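Long-range contacts in Rab GDP dissociation inhibitor alpha (PDB 6C87), which probably binds prenylated Rab GTPases in their GDP-bound state, slowing nucleotide release and carrying them between membrane and cytosol: residues Tyr344-Thr348 with Tyr360-Val364; Val114-Tyr120 with Lys326-Phe332. All coordinates share one frame. Residue numbers count along the deposited sequence, not the author numbering.

Overall arrangement
Contact 1 and contact 2 show how one mixed sheet is assembled from both neighbouring and distant parts of a chain. Their centres lie 9 Å apart and they meet at strands 328-332 and 343-349, which run antiparallel side by side, so that the local order is 111-121, 328-332, 343-349, 360-367. Contact 2 comes first along the chain and spans about two hundred residues; contact 1 follows as a hairpin whose strands are joined by a ten-residue connection. The backbone pairs Val347 N with Ser328 O and Cys345 O with Ile330 N, each 2.8 Å, probably hydrogen bonds, join the two. Helix 378-384 packs on side chains of both contacts, covering part of the sheet at each.

Contact 1. Residues Tyr344-Thr348 with Tyr360-Val364; sequences YCCVT and YIAIV
Cys345, Val347, Ala362 and Val364 form the apolar centre of this antiparallel beta hairpin, sharing one face of the sheet. Val347 CG2 lies 3.9 Å from Ala362 CB, and Cys345 SG is 4.2 Å from Ala362 CB and 4.1 Å from Val364 CG2; chi1 is t in Cys345, Val347 and Val364. Helix 378-384 covers Ala362 and Val364 on this face. Cys346, Thr348, Ile361 and Ile363 take the other face, where Cys346 SG meets Ile363 CB at 4.5 Å and Thr348 OG1 comes 3.8 Å from Ile361 CB.

Both strands keep regular beta backbone angles, their axes 4.7 Å apart at an angle of 167°. Cys345-Val364 and Val347-Ala362 are non-hydrogen-bonded pairs, with CA atoms 4.4 and 4.3 Å apart. They alternate with two hydrogen-bonded pairs: Cys346 N to Ile363 O is 3.2 Å and Ile363 N to Cys346 O 3.0 Å, then Thr348 N to Ile361 O is 2.8 Å and Ile361 N to Thr348 O 2.7 Å. On their outer edges the strands continue the sheet, 344-348 toward strand 328-332 and 360-364 toward strand 302-315. Beside the Thr348 side chain, whose chi1 is p, a water donates to Cys346 O at 3.0 Å and Ile361 O at 2.8 Å.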
loop_
_atom_site.group_PDB
_atom_site.type_symbol
_atom_site.label_atom_id
_atom_site.label_comp_id
_atom_site.label_asym_id
_atom_site.label_seq_id
_atom_site.Cartn_x
_atom_site.Cartn_y
_atom_site.Cartn_z
ATOM N N TYR A 344 3.072 28.554 22.182
ATOM C CA TYR A 344 2.995 27.255 22.825
ATOM C C TYR A 344 3.677 27.345 24.176
ATOM O O TYR A 344 4.701 28.023 24.320
ATOM C CB TYR A 344 3.646 26.168 21.953
ATOM C CG TYR A 344 3.067 26.118 20.559
ATOM C CD1 TYR A 344 3.527 26.970 19.566
ATOM C CD2 TYR A 344 2.033 25.239 20.243
ATOM C CE1 TYR A 344 2.986 26.945 18.299
ATOM C CE2 TYR A 344 1.485 25.204 18.969
ATOM C CZ TYR A 344 1.969 26.064 18.001
ATOM O OH TYR A 344 1.443 26.055 16.728
ATOM N N CYS A 345 3.070 26.719 25.177
ATOM C CA CYS A 345 3.696 26.587 26.486
ATOM C C CYS A 345 3.493 25.164 26.982
ATOM O O CYS A 345 2.353 24.710 27.134
ATOM C CB CYS A 345 3.131 27.590 27.495
ATOM S SG CYS A 345 3.925 27.439 29.118
ATOM N N CYS A 346 4.589 24.463 27.235
ATOM C CA CYS A 346 4.536 23.154 27.863
ATOM C C CYS A 346 5.194 23.232 29.230
ATOM O O CYS A 346 6.191 23.938 29.415
ATOM C CB CYS A 346 5.224 22.084 27.013
ATOM S SG CYS A 346 6.988 22.304 26.861
ATOM N N VAL A 347 4.611 22.522 30.188
ATOM C CA VAL A 347 5.060 22.546 31.569
ATOM C C VAL A 347 5.417 21.127 31.967
ATOM O O VAL A 347 4.629 20.202 31.750
ATOM C CB VAL A 347 3.986 23.123 32.505
ATOM C CG1 VAL A 347 4.538 23.236 33.921
ATOM C CG2 VAL A 347 3.496 24.465 31.979
ATOM N N THR A 348 6.612 20.952 32.513
ATOM C CA THR A 348 7.050 19.691 33.082
ATOM C C THR A 348 7.644 19.984 34.448
ATOM O O THR A 348 7.871 21.142 34.802
ATOM C CB THR A 348 8.068 18.983 32.178
ATOM O OG1 THR A 348 9.171 19.859 31.936
ATOM C CG2 THR A 348 7.426 18.610 30.852
ATOM N N TYR A 360 9.045 23.560 38.667
ATOM C CA TYR A 360 8.346 23.376 37.407
ATOM C C TYR A 360 9.141 24.076 36.313
ATOM O O TYR A 360 9.697 25.158 36.533
ATOM C CB TYR A 360 6.909 23.946 37.477
ATOM C CG TYR A 360 6.055 23.426 38.633
ATOM C CD1 TYR A 360 6.293 23.848 39.943
ATOM C CD2 TYR A 360 4.993 22.539 38.414
ATOM C CE1 TYR A 360 5.527 23.386 41.002
ATOM C CE2 TYR A 360 4.210 22.073 39.482
ATOM C CZ TYR A 360 4.489 22.512 40.773
ATOM O OH TYR A 360 3.742 22.081 41.848
ATOM N N ILE A 361 9.215 23.444 35.147
ATOM C CA ILE A 361 9.804 24.037 33.955
ATOM C C ILE A 361 8.657 24.374 33.017
ATOM O O ILE A 361 7.913 23.480 32.593
ATOM C CB ILE A 361 10.791 23.092 33.254
ATOM C CG1 ILE A 361 11.774 22.459 34.237
ATOM C CG2 ILE A 361 11.523 23.853 32.163
ATOM C CD1 ILE A 361 12.613 23.452 35.003
ATOM N N ALA A 362 8.474 25.657 32.736
ATOM C CA ALA A 362 7.479 26.114 31.773
ATOM C C ALA A 362 8.226 26.819 30.657
ATOM O O ALA A 362 8.968 27.778 30.905
ATOM C CB ALA A 362 6.438 27.038 32.415
ATOM N N ILE A 363 8.092 26.306 29.443
ATOM C CA ILE A 363 8.831 26.831 28.308
ATOM C C ILE A 363 7.830 27.403 27.317
ATOM O O ILE A 363 6.897 26.710 26.895
ATOM C CB ILE A 363 9.736 25.757 27.684
ATOM C CG1 ILE A 363 10.716 25.273 28.770
ATOM C CG2 ILE A 363 10.491 26.325 26.482
ATOM C CD1 ILE A 363 11.847 24.398 28.298
ATOM N N VAL A 364 8.006 28.678 26.984
ATOM C CA VAL A 364 7.110 29.413 26.102
ATOM C C VAL A 364 7.801 29.567 24.755
ATOM O O VAL A 364 8.971 29.963 24.693
ATOM C CB VAL A 364 6.747 30.784 26.695
ATOM C CG1 VAL A 364 5.691 31.470 25.832
ATOM C CG2 VAL A 364 6.282 30.625 28.137
HETATM O O HOH W 1 8.824 22.674 30.035
#

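Contact 2. Residues Val114-Tyr120 with Lys326-Phe332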
loop_
_atom_site.group_PDB
_atom_site.type_symbol
_atom_site.label_atom_id
_atom_site.label_comp_id
_atom_site.label_asym_id
_atom_site.label_seq_id
_atom_site.Cartn_x
_atom_site.Cartn_y
_atom_site.Cartn_z
ATOM N N VAL A 114 1.154 13.287 30.480
ATOM C CA VAL A 114 1.045 14.706 30.772
ATOM C C VAL A 114 -0.316 14.956 31.406
ATOM O O VAL A 114 -1.338 14.423 30.948
ATOM C CB VAL A 114 1.248 15.521 29.481
ATOM C CG1 VAL A 114 1.064 17.003 29.736
ATOM C CG2 VAL A 114 2.629 15.219 28.894
ATOM N N GLU A 115 -0.346 15.782 32.454
ATOM C CA GLU A 115 -1.559 15.880 33.261
ATOM C C GLU A 115 -2.596 16.846 32.696
ATOM O O GLU A 115 -3.785 16.683 32.972
ATOM C CB GLU A 115 -1.206 16.248 34.700
ATOM C CG GLU A 115 -0.474 15.122 35.408
ATOM C CD GLU A 115 0.015 15.495 36.797
ATOM O OE1 GLU A 115 -0.583 16.391 37.435
ATOM O OE2 GLU A 115 0.999 14.882 37.253
ATOM N N GLY A 116 -2.202 17.847 31.924
ATOM C CA GLY A 116 -3.121 18.890 31.521
ATOM C C GLY A 116 -3.092 19.165 30.033
ATOM O O GLY A 116 -2.078 18.979 29.362
ATOM N N SER A 117 -4.248 19.571 29.513
ATOM C CA SER A 117 -4.343 20.069 28.142
ATOM C C SER A 117 -5.236 21.297 28.152
ATOM O O SER A 117 -6.452 21.165 28.345
ATOM C CB SER A 117 -4.890 19.016 27.191
ATOM O OG SER A 117 -4.912 19.527 25.873
ATOM N N PHE A 118 -4.642 22.477 27.910
ATOM C CA PHE A 118 -5.317 23.756 28.079
ATOM C C PHE A 118 -5.145 24.641 26.853
ATOM O O PHE A 118 -4.162 24.532 26.117
ATOM C CB PHE A 118 -4.794 24.506 29.302
ATOM C CG PHE A 118 -5.081 23.813 30.574
ATOM C CD1 PHE A 118 -4.220 22.844 31.049
ATOM C CD2 PHE A 118 -6.239 24.095 31.280
ATOM C CE1 PHE A 118 -4.498 22.175 32.227
ATOM C CE2 PHE A 118 -6.527 23.428 32.453
ATOM C CZ PHE A 118 -5.654 22.465 32.926
ATOM N N VAL A 119 -6.109 25.544 26.668
ATOM C CA VAL A 119 -6.134 26.473 25.545
ATOM C C VAL A 119 -6.558 27.847 26.057
ATOM O O VAL A 119 -7.343 27.970 27.003
ATOM C CB VAL A 119 -7.067 25.958 24.414
ATOM C CG1 VAL A 119 -8.489 25.833 24.900
ATOM C CG2 VAL A 119 -6.980 26.835 23.181
ATOM N N TYR A 120 -6.027 28.882 25.424
ATOM C CA TYR A 120 -6.218 30.257 25.861
ATOM C C TYR A 120 -7.427 30.905 25.202
ATOM O O TYR A 120 -7.756 30.620 24.046
ATOM C CB TYR A 120 -4.957 31.064 25.544
ATOM C CG TYR A 120 -5.002 32.537 25.886
ATOM C CD1 TYR A 120 -5.286 33.488 24.908
ATOM C CD2 TYR A 120 -4.717 32.981 27.176
ATOM C CE1 TYR A 120 -5.308 34.836 25.205
ATOM C CE2 TYR A 120 -4.739 34.326 27.487
ATOM C CZ TYR A 120 -5.035 35.249 26.498
ATOM O OH TYR A 120 -5.049 36.590 26.798
ATOM N N LYS A 326 0.898 19.126 37.449
ATOM C CA LYS A 326 2.349 19.070 37.535
ATOM C C LYS A 326 3.017 18.909 36.171
ATOM O O LYS A 326 4.251 18.908 36.092
ATOM C CB LYS A 326 2.760 17.940 38.483
ATOM C CG LYS A 326 2.239 18.157 39.895
ATOM C CD LYS A 326 2.551 16.978 40.799
ATOM C CE LYS A 326 1.337 16.608 41.610
ATOM N NZ LYS A 326 0.195 16.202 40.736
ATOM N N SER A 327 2.237 18.742 35.109
ATOM C CA SER A 327 2.716 18.788 33.735
ATOM C C SER A 327 1.525 19.157 32.866
ATOM O O SER A 327 0.391 18.777 33.173
ATOM C CB SER A 327 3.324 17.453 33.277
ATOM O OG SER A 327 2.411 16.365 33.399
ATOM N N SER A 328 1.775 19.910 31.794
ATOM C CA SER A 328 0.636 20.431 31.054
ATOM C C SER A 328 1.045 20.905 29.667
ATOM O O SER A 328 2.136 21.445 29.471
ATOM C CB SER A 328 -0.036 21.576 31.816
ATOM O OG SER A 328 -1.293 21.878 31.246
ATOM N N GLN A 329 0.131 20.709 28.720
ATOM C CA GLN A 329 0.163 21.347 27.410
ATOM C C GLN A 329 -0.767 22.558 27.440
ATOM O O GLN A 329 -1.912 22.448 27.893
ATOM C CB GLN A 329 -0.284 20.363 26.327
ATOM C CG GLN A 329 -0.342 20.941 24.921
ATOM C CD GLN A 329 1.024 21.029 24.264
ATOM O OE1 GLN A 329 1.863 21.839 24.656
ATOM N NE2 GLN A 329 1.242 20.207 23.239
ATOM N N ILE A 330 -0.281 23.705 26.955
ATOM C CA ILE A 330 -1.056 24.946 26.915
ATOM C C ILE A 330 -0.902 25.581 25.540
ATOM O O ILE A 330 0.210 25.956 25.154
ATOM C CB ILE A 330 -0.609 25.938 28.001
ATOM C CG1 ILE A 330 -0.378 25.219 29.336
ATOM C CG2 ILE A 330 -1.655 27.041 28.158
ATOM C CD1 ILE A 330 0.151 26.106 30.417
ATOM N N ILE A 331 -2.017 25.735 24.821
ATOM C CA ILE A 331 -2.037 26.304 23.470
ATOM C C ILE A 331 -2.583 27.727 23.505
ATOM O O ILE A 331 -3.593 27.999 24.166
ATOM C CB ILE A 331 -2.859 25.423 22.513
ATOM C CG1 ILE A 331 -2.361 23.980 22.573
ATOM C CG2 ILE A 331 -2.788 25.959 21.090
ATOM C CD1 ILE A 331 -0.896 23.856 22.241
ATOM N N PHE A 332 -1.912 28.638 22.797
ATOM C CA PHE A 332 -2.343 30.028 22.643
ATOM C C PHE A 332 -2.618 30.291 21.167
ATOM O O PHE A 332 -1.704 30.668 20.417
ATOM C CB PHE A 332 -1.285 30.986 23.189
ATOM C CG PHE A 332 -1.085 30.877 24.671
ATOM C CD1 PHE A 332 -0.332 29.843 25.205
ATOM C CD2 PHE A 332 -1.650 31.801 25.535
ATOM C CE1 PHE A 332 -0.149 29.726 26.577
ATOM C CE2 PHE A 332 -1.466 31.689 26.908
ATOM C CZ PHE A 332 -0.713 30.647 27.428
HETATM O O HOH W 2 2.955 14.963 35.419
#
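Phe118 lays the edge of its ring against Ser328, CD1 only 3.1 Å from OG, while its CB meets Ile330 CG2 at 4.2 Å. Gly116 leaves the room beside them: a CB there would collide with Ser328 OG. Along the backbone, bonds alternate in the parallel manner, Gln329 N to Gly116 O (2.9 Å), Phe118 N to Gln329 O (2.7 Å), Ile331 N to Phe118 O (2.8 Å) and Tyr120 N to Ile331 O (2.9 Å). At the C-terminal end the Tyr120 and Phe332 rings meet obliquely, their centroids 5.2 Å apart, with helix 378-384 packed on both. The opposite end is polar. Glu115 OE1 accepts Lys326 N at 3.1 Å and forms a salt bridge with Lys326 NZ at 3.4 Å, a weak bond, while Glu115 N donates to Ser327 OG at 3.0 Å. Such parallel pairing of strands remote in sequence, at 12° between axes, is how the mixed sheet of this GDP dissociation inhibitor fold brings distant chain regions together.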